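Local coordinates for protein discoidin-2 (Dictyostelium discoideum, PDB 2VMC) that binds galactose and N-acetylgalactosamine as a homotrimeric lectin, and may be needed for spore formation and involved in forming the spore coat, at residues Ser175-Thr180 / Ala242-Thr247; Gly181-Val186 / Phe235-Asn240. All coordinates share one frame; numbering follows the deposited sequence.

Contact 1: Ser175-Thr180 / Ala242-Thr247; sequences SLNSGT and AVYDLT. With A2G (2-acetamido-2-deoxy-alpha-D-galactopyranose), chain E.
Asn177 leans its side-chain amide across the strand that carries Tyr244, at the sugar-binding end of the H-type lectin domain, where the loop 175-180 packs on residues 242-244 of strand 242-254. The amide and the phenol ring stand 84° apart, almost perpendicular. With CG of Asn177 anti to its own N (chi1 -161°), the amide is carried over the Tyr244 backbone: OD1 lies 3.7 Å from CB of Tyr244, while ND2 comes to 3.7 Å from CD1 of the ring, in an oblique approach. A water 2.6 Å from OD1 of Asn177 is placed to donate to it and also lies in donating geometry to Ala242 O; with more acceptors near it than protons, the bridge from amide to strand may be shared.

The Tyr244 side chain leaves the strand heading away from the loop, and one ring face takes the sugar. C4 of this N-acetylgalactosamine sits 3.6 Å above the ring plane, over its centre; C3 and C5 lie close to CZ and CE1. This is the CH-pi stacking of a galactose-type sugar on an aromatic residue. The same sugar is hydrogen-bonded to Arg218 and Trp238 of the second subunit, which places Tyr244 in a site built across a subunit interface. Tyr244 and Asp245 together face Asp209 on strand 200-211, a classic beta bulge.

Behind the amide, Leu176 and Val243 meet through their CB atoms, and Leu176 continues onto Phe235 and Ile185, toward the opposing sheet. A second water accepts from Leu176 N and is placed to donate to Val243 O. The direct link is the bond from Val243 N to Leu176 O, 2.9 Å long and bent to 152°.

Contact 2: Gly181-Val186 / Phe235-Asn240; sequences GSRTIV and FITWGN. With A2G (2-acetamido-2-deoxy-alpha-D-galactopyranose), chain B.
An antiparallel strand pair of the H-type lectin domain, 183-190 with 230-237, frays here into the loop that carries the carbohydrate-binding Trp238. The axes run 171° apart, and the hydrogen-bonded pairs are Arg183 with Thr237 and Ile185 with Phe235; between them Thr184 and Ile236 form a non-hydrogen-bonded pair whose side chains lie alongside each other.

Arg183 bends back at chi3 (-78°), laying one guanidinium face against Thr237 CG2, 3.3 Å off its plane. NE bonds to Gly181 O at 2.8 Å and NH2 to Gly239 O at 3.0 Å. Gly181 N reaches that same Gly239 oxygen from the opposite face of its carbonyl plane, so two donors hold it just beyond the ends of the paired strands. Farther along, Ile185 CD1 approaches Phe235 CD2 to 3.5 Å, obliquely to the ring.

Trp238 directs NE1 to O3 of the N-acetylgalactosamine, a 2.9 Å bond that is nearly straight at 170°, with the sugar at the indole edge.

Arg218 on strand 216-224 also bonds this sugar and, through its backbone O, takes Thr237 OG1. Strand 230-237 is the middle one of three, between 183-190 and 216-224; Phe235 and Thr237 pack on Leu246 and Val243 of strand 242-254.

In the fold
The two contacts, with centres about 8 Å apart, occupy the same end of the lectin-like region. Contact 1 is partly buried and sets a loop against strand 242-254 of one three-stranded sheet, using one direct backbone bond, waters between the segments and apolar packing. Contact 2 is a surface contact and joins two strands of the other three-stranded sheet by regular backbone pairing. They meet through Ser178 O and Arg183 NH1, 3.0 Å apart in a probable hydrogen bond, and through packing of Val243 CG2 on Thr237 OG1. Between them the subunit gives the ring-face half of one interface site (Tyr244) and the hydrogen-bonding half of another (Trp238).

Contact 1: Ser175-Thr180 / Ala242-Thr247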
loop_
_atom_site.group_PDB
_atom_site.type_symbol
_atom_site.label_atom_id
_atom_site.label_comp_id
_atom_site.label_asym_id
_atom_site.label_seq_id
_atom_site.Cartn_x
_atom_site.Cartn_y
_atom_site.Cartn_z
ATOM N N SER A 175 23.721 1.669 37.537
ATOM C CA SER A 175 22.721 2.623 38.045
ATOM C C SER A 175 21.651 2.019 38.970
ATOM O O SER A 175 21.179 2.685 39.918
ATOM C CB SER A 175 21.978 3.238 36.852
ATOM O OG SER A 175 22.784 4.180 36.205
ATOM N N LEU A 176 21.245 0.778 38.680
ATOM C CA LEU A 176 20.249 0.106 39.508
ATOM C C LEU A 176 20.800 -1.041 40.361
ATOM O O LEU A 176 20.019 -1.829 40.926
ATOM C CB LEU A 176 19.084 -0.392 38.646
ATOM C CG LEU A 176 18.209 0.644 37.936
ATOM C CD1 LEU A 176 17.044 -0.126 37.273
ATOM C CD2 LEU A 176 17.662 1.774 38.879
ATOM N N ASN A 177 22.131 -1.135 40.440
ATOM C CA ASN A 177 22.802 -2.284 41.069
ATOM C C ASN A 177 23.044 -2.196 42.574
ATOM O O ASN A 177 23.785 -3.020 43.151
ATOM C CB ASN A 177 24.116 -2.580 40.343
ATOM C CG ASN A 177 24.635 -3.987 40.599
ATOM O OD1 ASN A 177 23.893 -4.977 40.476
ATOM N ND2 ASN A 177 25.930 -4.090 40.928
ATOM N N SER A 178 22.401 -1.222 43.217
ATOM C CA SER A 178 22.489 -1.086 44.662
ATOM C C SER A 178 21.321 -0.224 45.156
ATOM O O SER A 178 20.634 0.433 44.355
ATOM C CB SER A 178 23.818 -0.428 45.070
ATOM O OG SER A 178 23.882 0.904 44.574
ATOM N N GLY A 179 21.121 -0.224 46.472
ATOM C CA GLY A 179 20.111 0.641 47.101
ATOM C C GLY A 179 18.834 -0.031 47.562
ATOM O O GLY A 179 18.658 -1.262 47.428
ATOM N N THR A 180 17.946 0.780 48.127
ATOM C CA THR A 180 16.713 0.302 48.739
ATOM C C THR A 180 15.462 1.041 48.235
ATOM O O THR A 180 15.514 2.233 47.914
ATOM C CB THR A 180 16.816 0.351 50.314
ATOM O OG1 THR A 180 15.645 -0.245 50.892
ATOM C CG2 THR A 180 16.978 1.787 50.834
ATOM N N ALA A 242 19.161 -5.753 43.510
ATOM C CA ALA A 242 20.311 -5.168 42.799
ATOM C C ALA A 242 20.259 -5.638 41.342
ATOM O O ALA A 242 20.525 -6.839 41.039
ATOM C CB ALA A 242 21.638 -5.615 43.462
ATOM N N VAL A 243 19.900 -4.719 40.452
ATOM C CA VAL A 243 19.830 -4.997 39.012
ATOM C C VAL A 243 21.132 -4.538 38.342
ATOM O O VAL A 243 21.450 -3.351 38.336
ATOM C CB VAL A 243 18.576 -4.327 38.355
ATOM C CG1 VAL A 243 18.578 -4.559 36.842
ATOM C CG2 VAL A 243 17.279 -4.839 38.998
ATOM N N TYR A 244 21.884 -5.503 37.807
ATOM C CA TYR A 244 23.187 -5.265 37.172
ATOM C C TYR A 244 23.027 -4.710 35.739
ATOM O O TYR A 244 23.624 -3.669 35.387
ATOM C CB TYR A 244 24.022 -6.565 37.190
ATOM C CG TYR A 244 25.483 -6.374 36.880
ATOM C CD1 TYR A 244 26.428 -6.268 37.917
ATOM C CD2 TYR A 244 25.931 -6.318 35.563
ATOM C CE1 TYR A 244 27.774 -6.116 37.634
ATOM C CE2 TYR A 244 27.285 -6.166 35.261
ATOM C CZ TYR A 244 28.193 -6.067 36.310
ATOM O OH TYR A 244 29.526 -5.902 36.037
ATOM N N ASP A 245 22.203 -5.379 34.929
ATOM C CA ASP A 245 21.842 -4.863 33.585
ATOM C C ASP A 245 20.492 -5.442 33.131
ATOM O O ASP A 245 20.055 -6.492 33.634
ATOM C CB ASP A 245 22.955 -5.186 32.570
ATOM C CG ASP A 245 22.918 -4.301 31.312
ATOM O OD1 ASP A 245 22.245 -3.251 31.304
ATOM O OD2 ASP A 245 23.596 -4.666 30.316
ATOM N N LEU A 246 19.822 -4.732 32.215
ATOM C CA LEU A 246 18.599 -5.220 31.554
ATOM C C LEU A 246 18.661 -4.731 30.124
ATOM O O LEU A 246 19.171 -3.620 29.895
ATOM C CB LEU A 246 17.330 -4.639 32.186
ATOM C CG LEU A 246 16.906 -5.152 33.567
ATOM C CD1 LEU A 246 15.826 -4.224 34.191
ATOM C CD2 LEU A 246 16.459 -6.623 33.531
ATOM N N THR A 247 18.174 -5.543 29.185
ATOM C CA THR A 247 18.061 -5.128 27.753
ATOM C C THR A 247 16.653 -5.387 27.189
ATOM O O THR A 247 16.076 -6.444 27.424
ATOM C CB THR A 247 19.106 -5.855 26.851
ATOM O OG1 THR A 247 20.429 -5.659 27.379
ATOM C CG2 THR A 247 19.053 -5.333 25.390
HETATM O O5 A2G E . 28.823 -10.895 38.601
HETATM C C1 A2G E . 29.870 -10.927 37.628
HETATM O O1 A2G E . 30.717 -9.782 37.791
HETATM C C2 A2G E . 29.280 -10.931 36.219
HETATM N N2 A2G E . 30.331 -10.862 35.209
HETATM C C3 A2G E . 28.253 -9.796 35.985
HETATM O O3 A2G E . 27.614 -9.872 34.697
HETATM C C4 A2G E . 27.195 -9.768 37.096
HETATM O O4 A2G E . 26.298 -10.873 36.968
HETATM C C5 A2G E . 27.909 -9.797 38.463
HETATM C C6 A2G E . 26.920 -9.834 39.622
HETATM O O6 A2G E . 27.675 -9.603 40.830
HETATM C C7 A2G E . 30.952 -11.972 34.783
HETATM O O7 A2G E . 30.650 -13.095 35.201
HETATM C C8 A2G E . 32.037 -11.734 33.765
HETATM O O HOH W 1 22.226 -1.157 36.903
HETATM O O HOH W 2 23.157 -7.470 40.778
#

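Contact 2: Gly181-Val186 / Phe235-Asn240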
loop_
_atom_site.group_PDB
_atom_site.type_symbol
_atom_site.label_atom_id
_atom_site.label_comp_id
_atom_site.label_asym_id
_atom_site.label_seq_id
_atom_site.Cartn_x
_atom_site.Cartn_y
_atom_site.Cartn_z
ATOM N N GLY A 181 14.359 0.308 48.129
ATOM C CA GLY A 181 13.064 0.866 47.715
ATOM C C GLY A 181 12.966 1.090 46.211
ATOM O O GLY A 181 13.812 0.620 45.424
ATOM N N SER A 182 11.927 1.811 45.797
ATOM C CA SER A 182 11.729 2.082 44.368
ATOM C C SER A 182 12.872 2.942 43.793
ATOM O O SER A 182 13.158 4.041 44.290
ATOM C CB SER A 182 10.365 2.730 44.147
ATOM O OG SER A 182 10.294 3.284 42.850
ATOM N N ARG A 183 13.546 2.401 42.776
ATOM C CA ARG A 183 14.672 3.044 42.101
ATOM C C ARG A 183 14.480 2.902 40.584
ATOM O O ARG A 183 14.193 1.800 40.069
ATOM C CB ARG A 183 16.023 2.440 42.556
ATOM C CG ARG A 183 16.313 2.647 44.077
ATOM C CD ARG A 183 17.250 1.593 44.685
ATOM N NE ARG A 183 16.525 0.345 44.947
ATOM C CZ ARG A 183 16.885 -0.871 44.506
ATOM N NH1 ARG A 183 18.027 -1.061 43.832
ATOM N NH2 ARG A 183 16.113 -1.918 44.779
ATOM N N THR A 184 14.616 4.022 39.875
ATOM C CA THR A 184 14.409 4.039 38.414
ATOM C C THR A 184 15.489 4.831 37.690
ATOM O O THR A 184 16.089 5.737 38.261
ATOM C CB THR A 184 13.021 4.602 37.999
ATOM O OG1 THR A 184 12.925 6.004 38.346
ATOM C CG2 THR A 184 11.913 3.834 38.659
ATOM N N ILE A 185 15.750 4.476 36.437
ATOM C CA ILE A 185 16.614 5.283 35.570
ATOM C C ILE A 185 15.971 5.379 34.197
ATOM O O ILE A 185 15.162 4.519 33.810
ATOM C CB ILE A 185 18.088 4.770 35.441
ATOM C CG1 ILE A 185 18.171 3.306 34.980
ATOM C CG2 ILE A 185 18.868 5.008 36.743
ATOM C CD1 ILE A 185 18.227 3.171 33.456
ATOM N N VAL A 186 16.320 6.431 33.470
ATOM C CA VAL A 186 15.733 6.636 32.163
ATOM C C VAL A 186 16.821 6.543 31.119
ATOM O O VAL A 186 17.905 7.095 31.300
ATOM C CB VAL A 186 15.023 8.024 32.053
ATOM C CG1 VAL A 186 14.344 8.138 30.713
ATOM C CG2 VAL A 186 13.992 8.162 33.122
ATOM N N PHE A 235 13.632 2.174 33.294
ATOM C CA PHE A 235 14.004 0.873 33.877
ATOM C C PHE A 235 13.742 0.980 35.368
ATOM O O PHE A 235 14.146 1.968 35.994
ATOM C CB PHE A 235 15.502 0.576 33.646
ATOM C CG PHE A 235 15.874 0.287 32.205
ATOM C CD1 PHE A 235 15.985 -1.027 31.751
ATOM C CD2 PHE A 235 16.170 1.326 31.312
ATOM C CE1 PHE A 235 16.350 -1.309 30.416
ATOM C CE2 PHE A 235 16.526 1.050 29.971
ATOM C CZ PHE A 235 16.623 -0.273 29.535
ATOM N N ILE A 236 13.082 -0.033 35.939
ATOM C CA ILE A 236 12.514 0.068 37.277
ATOM C C ILE A 236 12.883 -1.163 38.109
ATOM O O ILE A 236 12.789 -2.295 37.610
ATOM C CB ILE A 236 10.963 0.126 37.181
ATOM C CG1 ILE A 236 10.525 1.221 36.189
ATOM C CG2 ILE A 236 10.318 0.284 38.597
ATOM C CD1 ILE A 236 9.057 1.201 35.863
ATOM N N THR A 237 13.285 -0.935 39.362
ATOM C CA THR A 237 13.338 -2.022 40.349
ATOM C C THR A 237 12.814 -1.465 41.666
ATOM O O THR A 237 12.597 -0.252 41.781
ATOM C CB THR A 237 14.747 -2.711 40.452
ATOM O OG1 THR A 237 14.635 -3.952 41.177
ATOM C CG2 THR A 237 15.818 -1.800 41.091
ATOM N N TRP A 238 12.539 -2.348 42.620
ATOM C CA TRP A 238 11.972 -1.936 43.926
ATOM C C TRP A 238 12.297 -3.021 44.962
ATOM O O TRP A 238 13.073 -3.929 44.668
ATOM C CB TRP A 238 10.462 -1.573 43.840
ATOM C CG TRP A 238 9.520 -2.735 43.459
ATOM C CD1 TRP A 238 8.670 -3.392 44.298
ATOM C CD2 TRP A 238 9.312 -3.304 42.147
ATOM N NE1 TRP A 238 7.974 -4.360 43.617
ATOM C CE2 TRP A 238 8.352 -4.340 42.293
ATOM C CE3 TRP A 238 9.870 -3.069 40.878
ATOM C CZ2 TRP A 238 7.917 -5.141 41.201
ATOM C CZ3 TRP A 238 9.441 -3.853 39.784
ATOM C CH2 TRP A 238 8.474 -4.893 39.960
ATOM N N GLY A 239 11.770 -2.917 46.176
ATOM C CA GLY A 239 12.365 -3.698 47.268
ATOM C C GLY A 239 13.848 -3.429 47.359
ATOM O O GLY A 239 14.305 -2.285 47.147
ATOM N N ASN A 240 14.630 -4.465 47.670
ATOM C CA ASN A 240 16.075 -4.302 47.757
ATOM C C ASN A 240 16.860 -5.008 46.631
ATOM O O ASN A 240 18.047 -5.307 46.788
ATOM C CB ASN A 240 16.586 -4.753 49.144
ATOM C CG ASN A 240 16.054 -3.864 50.280
ATOM O OD1 ASN A 240 15.862 -2.654 50.113
ATOM N ND2 ASN A 240 15.776 -4.473 51.422
HETATM O O5 A2G B . 6.958 -7.809 48.271
HETATM C C1 A2G B . 6.492 -6.465 48.410
HETATM O O1 A2G B . 5.176 -6.466 48.977
HETATM C C2 A2G B . 6.463 -5.774 47.049
HETATM N N2 A2G B . 5.894 -4.433 47.151
HETATM C C3 A2G B . 5.701 -6.584 45.970
HETATM O O3 A2G B . 5.774 -5.987 44.662
HETATM C C4 A2G B . 6.196 -8.035 45.914
HETATM O O4 A2G B . 7.498 -8.102 45.327
HETATM C C5 A2G B . 6.211 -8.611 47.346
HETATM C C6 A2G B . 6.752 -10.035 47.381
HETATM O O6 A2G B . 6.485 -10.556 48.700
HETATM C C7 A2G B . 6.659 -3.385 47.491
HETATM O O7 A2G B . 7.870 -3.498 47.706
HETATM C C8 A2G B . 5.922 -2.074 47.589
HETATM O O HOH W 3 9.581 1.349 41.467
#